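Local coordinates for protein cycloalternan-forming enzyme (Listeria monocytogenes serovar 1/2a, PDB 5F7U) that belongs to glycoside hydrolase family 31, combining a mutarotase-like beta domain, a TIM barrel and a family 6 carbohydrate-binding module, and binds glycans in several pockets, at residues F290-N295 against D345-Y350; G298-S303 against D334-S339. The protein carries 1 engineered substitution. One frame throughout, in Å; residues are numbered along the deposited sequence.

Contact 1 of 2, residues F290-N295 against D345-Y350. With MG (magnesium ion), chain H.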
loop_
_atom_site.group_PDB
_atom_site.type_symbol
_atom_site.label_atom_id
_atom_site.label_comp_id
_atom_site.label_asym_id
_atom_site.label_seq_id
_atom_site.Cartn_x
_atom_site.Cartn_y
_atom_site.Cartn_z
ATOM N N PHE A 290 -10.666 -3.281 7.586
ATOM C CA PHE A 290 -9.671 -3.125 8.625
ATOM C C PHE A 290 -9.223 -1.681 8.575
ATOM O O PHE A 290 -8.900 -1.171 7.508
ATOM C CB PHE A 290 -8.469 -4.038 8.340
ATOM C CG PHE A 290 -7.253 -3.780 9.214
ATOM C CD1 PHE A 290 -7.326 -3.801 10.623
ATOM C CD2 PHE A 290 -6.008 -3.587 8.610
ATOM C CE1 PHE A 290 -6.182 -3.590 11.406
ATOM C CE2 PHE A 290 -4.853 -3.379 9.394
ATOM C CZ PHE A 290 -4.943 -3.384 10.781
ATOM N N PHE A 291 -9.219 -1.031 9.730
ATOM C CA PHE A 291 -8.599 0.280 9.844
ATOM C C PHE A 291 -7.660 0.369 11.031
ATOM O O PHE A 291 -7.780 -0.390 11.993
ATOM C CB PHE A 291 -9.644 1.421 9.881
ATOM C CG PHE A 291 -10.435 1.525 11.171
ATOM C CD1 PHE A 291 -9.888 2.156 12.295
ATOM C CD2 PHE A 291 -11.745 1.037 11.244
ATOM C CE1 PHE A 291 -10.610 2.263 13.473
ATOM C CE2 PHE A 291 -12.477 1.157 12.419
ATOM C CZ PHE A 291 -11.910 1.765 13.533
ATOM N N VAL A 292 -6.730 1.308 10.947
ATOM C CA VAL A 292 -5.823 1.615 12.053
ATOM C C VAL A 292 -6.079 3.042 12.480
ATOM O O VAL A 292 -6.139 3.939 11.625
ATOM C CB VAL A 292 -4.352 1.450 11.614
ATOM C CG1 VAL A 292 -3.395 1.969 12.700
ATOM C CG2 VAL A 292 -4.056 -0.009 11.285
ATOM N N SER A 293 -6.245 3.244 13.795
ATOM C CA SER A 293 -6.406 4.589 14.342
ATOM C C SER A 293 -5.101 5.071 14.930
ATOM O O SER A 293 -4.372 4.297 15.557
ATOM C CB SER A 293 -7.509 4.610 15.397
ATOM O OG SER A 293 -7.404 5.784 16.191
ATOM N N ALA A 294 -4.821 6.368 14.761
ATOM C CA ALA A 294 -3.673 6.967 15.408
ATOM C C ALA A 294 -3.810 7.019 16.945
ATOM O O ALA A 294 -2.848 7.343 17.637
ATOM C CB ALA A 294 -3.389 8.335 14.813
ATOM N N ASN A 295 -4.986 6.663 17.473
ATOM C CA ASN A 295 -5.157 6.413 18.912
ATOM C C ASN A 295 -4.675 5.040 19.376
ATOM O O ASN A 295 -4.968 4.612 20.494
ATOM C CB ASN A 295 -6.595 6.711 19.364
ATOM C CG ASN A 295 -6.863 8.201 19.409
ATOM O OD1 ASN A 295 -5.986 8.994 19.047
ATOM N ND2 ASN A 295 -8.056 8.593 19.813
ATOM N N ASP A 345 3.231 -2.858 14.539
ATOM C CA ASP A 345 2.925 -4.098 15.245
ATOM C C ASP A 345 1.427 -4.409 15.207
ATOM O O ASP A 345 1.042 -5.589 15.174
ATOM C CB ASP A 345 3.408 -4.036 16.686
ATOM C CG ASP A 345 3.481 -5.404 17.322
ATOM O OD1 ASP A 345 3.982 -6.325 16.641
ATOM O OD2 ASP A 345 3.039 -5.542 18.476
ATOM N N ILE A 346 0.585 -3.366 15.176
ATOM C CA ILE A 346 -0.862 -3.571 15.009
ATOM C C ILE A 346 -1.114 -4.219 13.647
ATOM O O ILE A 346 -1.856 -5.201 13.544
ATOM C CB ILE A 346 -1.658 -2.256 15.185
ATOM C CG1 ILE A 346 -1.610 -1.832 16.668
ATOM C CG2 ILE A 346 -3.096 -2.380 14.664
ATOM C CD1 ILE A 346 -2.114 -0.410 16.922
ATOM N N VAL A 347 -0.454 -3.691 12.611
ATOM C CA VAL A 347 -0.513 -4.307 11.278
ATOM C C VAL A 347 -0.013 -5.751 11.285
ATOM O O VAL A 347 -0.656 -6.631 10.681
ATOM C CB VAL A 347 0.191 -3.442 10.199
ATOM C CG1 VAL A 347 0.049 -4.083 8.812
ATOM C CG2 VAL A 347 -0.462 -2.073 10.193
ATOM N N ASN A 348 1.112 -6.006 11.962
ATOM C CA ASN A 348 1.588 -7.372 12.104
ATOM C C ASN A 348 0.519 -8.295 12.720
ATOM O O ASN A 348 0.295 -9.402 12.218
ATOM C CB ASN A 348 2.872 -7.453 12.918
ATOM C CG ASN A 348 3.430 -8.847 12.956
ATOM O OD1 ASN A 348 3.821 -9.401 11.924
ATOM N ND2 ASN A 348 3.413 -9.459 14.140
ATOM N N ASN A 349 -0.125 -7.829 13.791
ATOM C CA ASN A 349 -1.172 -8.636 14.449
ATOM C C ASN A 349 -2.339 -8.914 13.513
ATOM O O ASN A 349 -2.875 -10.014 13.497
ATOM C CB ASN A 349 -1.620 -7.995 15.773
ATOM C CG ASN A 349 -0.507 -7.967 16.804
ATOM O OD1 ASN A 349 0.468 -8.710 16.682
ATOM N ND2 ASN A 349 -0.630 -7.103 17.819
ATOM N N TYR A 350 -2.710 -7.919 12.708
ATOM C CA TYR A 350 -3.721 -8.100 11.690
ATOM C C TYR A 350 -3.279 -9.209 10.711
ATOM O O TYR A 350 -4.089 -10.050 10.334
ATOM C CB TYR A 350 -4.002 -6.757 10.984
ATOM C CG TYR A 350 -4.736 -6.917 9.678
ATOM C CD1 TYR A 350 -6.107 -7.211 9.657
ATOM C CD2 TYR A 350 -4.060 -6.827 8.466
ATOM C CE1 TYR A 350 -6.787 -7.384 8.465
ATOM C CE2 TYR A 350 -4.732 -7.023 7.244
ATOM C CZ TYR A 350 -6.095 -7.292 7.262
ATOM O OH TYR A 350 -6.758 -7.519 6.083
HETATM MG MG MG H . 1.856 -9.518 18.122
HETATM O O HOH W 1 3.427 -8.864 17.057
HETATM O O HOH W 2 1.970 -7.818 19.271
HETATM O O HOH W 3 3.181 -10.516 19.443
HETATM O O HOH W 4 0.145 -10.051 19.223
HETATM O O HOH W 5 1.866 -11.240 17.054
#
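Strand 290-293 and helix 345-350 run nearly antiparallel, their axes 9.9 Å apart at an angle of 160°, as a helix packed on a beta sheet of the mutarotase-like part of this glycoside hydrolase. The main contact is an offset stack of Phe290 on Tyr350, with centroids 3.9 Å apart and planes at only 3°. In both residues CG is anti to the backbone N, so the two side chains reach toward each other and each lays one face on the other. Tyr350 adds a CH-pi contact, its CB standing over that same Phe290 face, 3.5 Å from CZ. The two flat rings, stacked face to face, fill the space between helix and strand. Beyond them the branched aliphatics fill in: Ile346 CG2 meets the edge of the Phe290 ring and lies 4.2 Å from Val292 CG2, which also touches Val347 CG2.

The helix flank bearing Asp345 and Asn349 holds a magnesium ion. Asn349 OD1 is its one direct protein ligand, and five waters complete a shell of six. Asp345 acts in the second shell, its two carboxylate oxygens each taking a bond from a metal-bound water. Asn349 ND2 donates to water 2, the one bound to Asp345 OD2.

Contact 2 of 2, residues G298-S303 against D334-S339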
loop_
_atom_site.group_PDB
_atom_site.type_symbol
_atom_site.label_atom_id
_atom_site.label_comp_id
_atom_site.label_asym_id
_atom_site.label_seq_id
_atom_site.Cartn_x
_atom_site.Cartn_y
_atom_site.Cartn_z
ATOM N N GLY A 298 -6.178 -1.022 16.072
ATOM C CA GLY A 298 -6.817 -1.365 14.813
ATOM C C GLY A 298 -8.144 -2.047 15.084
ATOM O O GLY A 298 -8.366 -2.583 16.177
ATOM N N MET A 299 -9.032 -2.017 14.087
ATOM C CA MET A 299 -10.302 -2.757 14.196
ATOM C C MET A 299 -10.476 -3.520 12.906
ATOM O O MET A 299 -10.381 -2.937 11.844
ATOM C CB MET A 299 -11.494 -1.810 14.386
ATOM C CG MET A 299 -12.842 -2.537 14.536
ATOM S SD MET A 299 -14.208 -1.438 15.013
ATOM C CE MET A 299 -13.751 -1.042 16.702
ATOM N N TYR A 300 -10.750 -4.815 13.029
ATOM C CA TYR A 300 -10.945 -5.687 11.877
ATOM C C TYR A 300 -12.283 -6.380 12.019
ATOM O O TYR A 300 -12.505 -7.093 12.990
ATOM C CB TYR A 300 -9.797 -6.710 11.769
ATOM C CG TYR A 300 -10.038 -7.782 10.711
ATOM C CD1 TYR A 300 -10.402 -7.429 9.405
ATOM C CD2 TYR A 300 -9.924 -9.146 11.033
ATOM C CE1 TYR A 300 -10.631 -8.402 8.437
ATOM C CE2 TYR A 300 -10.143 -10.129 10.064
ATOM C CZ TYR A 300 -10.502 -9.740 8.780
ATOM O OH TYR A 300 -10.725 -10.691 7.811
ATOM N N VAL A 301 -13.178 -6.169 11.049
ATOM C CA VAL A 301 -14.478 -6.868 11.061
ATOM C C VAL A 301 -14.280 -8.074 10.156
ATOM O O VAL A 301 -14.082 -7.918 8.945
ATOM C CB VAL A 301 -15.651 -5.967 10.606
ATOM C CG1 VAL A 301 -16.980 -6.741 10.527
ATOM C CG2 VAL A 301 -15.812 -4.792 11.561
ATOM N N ASN A 302 -14.322 -9.257 10.766
ATOM C CA ASN A 302 -13.997 -10.508 10.097
ATOM C C ASN A 302 -15.196 -11.061 9.349
ATOM O O ASN A 302 -15.951 -11.883 9.883
ATOM C CB ASN A 302 -13.463 -11.534 11.114
ATOM C CG ASN A 302 -13.059 -12.852 10.454
ATOM O OD1 ASN A 302 -12.761 -12.894 9.263
ATOM N ND2 ASN A 302 -13.075 -13.935 11.228
ATOM N N SER A 303 -15.401 -10.554 8.138
ATOM C CA SER A 303 -16.473 -11.028 7.261
ATOM C C SER A 303 -16.197 -10.563 5.851
ATOM O O SER A 303 -15.709 -9.457 5.649
ATOM C CB SER A 303 -17.814 -10.409 7.681
ATOM O OG SER A 303 -18.862 -10.920 6.855
ATOM N N ASP A 334 -18.278 -11.056 14.107
ATOM C CA ASP A 334 -16.936 -11.446 14.553
ATOM C C ASP A 334 -15.997 -10.279 14.242
ATOM O O ASP A 334 -15.765 -9.958 13.070
ATOM C CB ASP A 334 -16.544 -12.715 13.789
ATOM C CG ASP A 334 -15.184 -13.278 14.185
ATOM O OD1 ASP A 334 -14.514 -12.772 15.105
ATOM O OD2 ASP A 334 -14.787 -14.271 13.540
ATOM N N TYR A 335 -15.479 -9.617 15.278
ATOM C CA TYR A 335 -14.545 -8.499 15.034
ATOM C C TYR A 335 -13.445 -8.420 16.080
ATOM O O TYR A 335 -13.573 -8.975 17.173
ATOM C CB TYR A 335 -15.276 -7.149 14.862
ATOM C CG TYR A 335 -15.946 -6.589 16.104
ATOM C CD1 TYR A 335 -17.197 -7.053 16.503
ATOM C CD2 TYR A 335 -15.339 -5.564 16.853
ATOM C CE1 TYR A 335 -17.835 -6.555 17.648
ATOM C CE2 TYR A 335 -15.963 -5.049 18.001
ATOM C CZ TYR A 335 -17.210 -5.551 18.379
ATOM O OH TYR A 335 -17.874 -5.097 19.494
ATOM N N TYR A 336 -12.355 -7.755 15.720
ATOM C CA TYR A 336 -11.191 -7.700 16.587
ATOM C C TYR A 336 -10.844 -6.255 16.881
ATOM O O TYR A 336 -10.936 -5.392 15.991
ATOM C CB TYR A 336 -9.976 -8.333 15.926
ATOM C CG TYR A 336 -10.072 -9.795 15.558
ATOM C CD1 TYR A 336 -10.763 -10.218 14.397
ATOM C CD2 TYR A 336 -9.396 -10.763 16.308
ATOM C CE1 TYR A 336 -10.818 -11.581 14.051
ATOM C CE2 TYR A 336 -9.438 -12.112 15.965
ATOM C CZ TYR A 336 -10.145 -12.510 14.844
ATOM O OH TYR A 336 -10.134 -13.859 14.538
ATOM N N VAL A 337 -10.447 -5.991 18.129
ATOM C CA VAL A 337 -9.777 -4.741 18.469
ATOM C C VAL A 337 -8.314 -5.096 18.758
ATOM O O VAL A 337 -8.023 -5.855 19.671
ATOM C CB VAL A 337 -10.443 -4.018 19.666
ATOM C CG1 VAL A 337 -9.653 -2.759 20.039
ATOM C CG2 VAL A 337 -11.902 -3.695 19.343
ATOM N N ILE A 338 -7.424 -4.523 17.959
ATOM C CA ILE A 338 -6.035 -4.950 17.863
ATOM C C ILE A 338 -5.148 -3.860 18.443
ATOM O O ILE A 338 -5.173 -2.721 17.968
ATOM C CB ILE A 338 -5.656 -5.208 16.386
ATOM C CG1 ILE A 338 -6.660 -6.200 15.749
ATOM C CG2 ILE A 338 -4.222 -5.730 16.298
ATOM C CD1 ILE A 338 -6.406 -6.475 14.278
ATOM N N SER A 339 -4.389 -4.217 19.480
ATOM C CA SER A 339 -3.354 -3.345 20.024
ATOM C C SER A 339 -1.991 -3.944 19.652
ATOM O O SER A 339 -1.918 -4.934 18.919
ATOM C CB SER A 339 -3.523 -3.227 21.539
ATOM O OG SER A 339 -2.535 -2.362 22.091
HETATM O O HOH W 6 -18.343 -10.704 11.387
#
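Asp334 OD2 is gripped twice, by a hydrogen bond from Asn302 ND2 and by a salt bridge from Arg160 on strand 158-164. The pair closes one end of an antiparallel strand pairing in the beta-sandwich of the mutarotase-like domain. Asn302 and Asp334 lie side by side, CG anti to the backbone N in both; their amide and carboxylate planes are 68° apart, and the N-H of Asn302 ND2 comes to Asp334 OD2 from above the carboxylate plane over 2.9 Å. Arg160 would probably keep this acid ionised. Asn302 also gives its backbone N to Asp334 O and centres an inverse gamma turn where the strand ends, while a water spans Asn302 O and Asp334 N.

Two hydrogen-bonded pairs carry the register. Gly298 and Ile338 exchange bonds both ways, Gly298 N reaching Ile338 O at 2.7 Å, and Tyr300 does the same with Tyr336. Between them Met299 CA sits 3.3 Å from Tyr336 O, a CA-H...O contact.

One face, beneath helix 343-354, bears Tyr300, Tyr336 and Ile338. The two tyrosines point the same way with rings slid apart, centroids 6.0 Å distant, so they meet at Tyr300 CD2 and Tyr336 CD1, 3.6 Å apart. Glycine at 298 brings no side chain to this face, and Ile338 CB lies against its carbonyl oxygen.

The other face meets strand 318-327 and is mainly apolar. The unbranched Met299 chain, bent at chi3, brings CE to Val337 CG2, while Val301 CG2 faces Tyr335 CB. Tyr335 takes the crowded position between backbone N and carbonyl carbon (chi1 69°), which leads its ring away to a hydroxyl bonded by Asn240. The backbone itself sets Tyr335 CB 3.3 Å from Tyr300 O.

In the fold
From the N terminus, the chain lays down strand 287-293, turns, and returns as strand 297-301 beside it, with Phe291 O receiving Met299 N. Strands 307-311 and 318-327 follow before strand 333-338 comes back alongside 297-301, so contact 2 closes a 30-residue loop, just over half of it strand and none of it helix. After a short loop the chain enters helix 343-354 and folds over the sheet to reach strand 287-293; contact 1 thus closes a larger loop that encloses contact 2. Together they join three successive sheet neighbours to one covering helix. Asn349 CB packs on Ile338 CG2, and Asn349 ND2 bonds to Ser339 O, linking the magnesium-bearing helix to the end of strand 333-338.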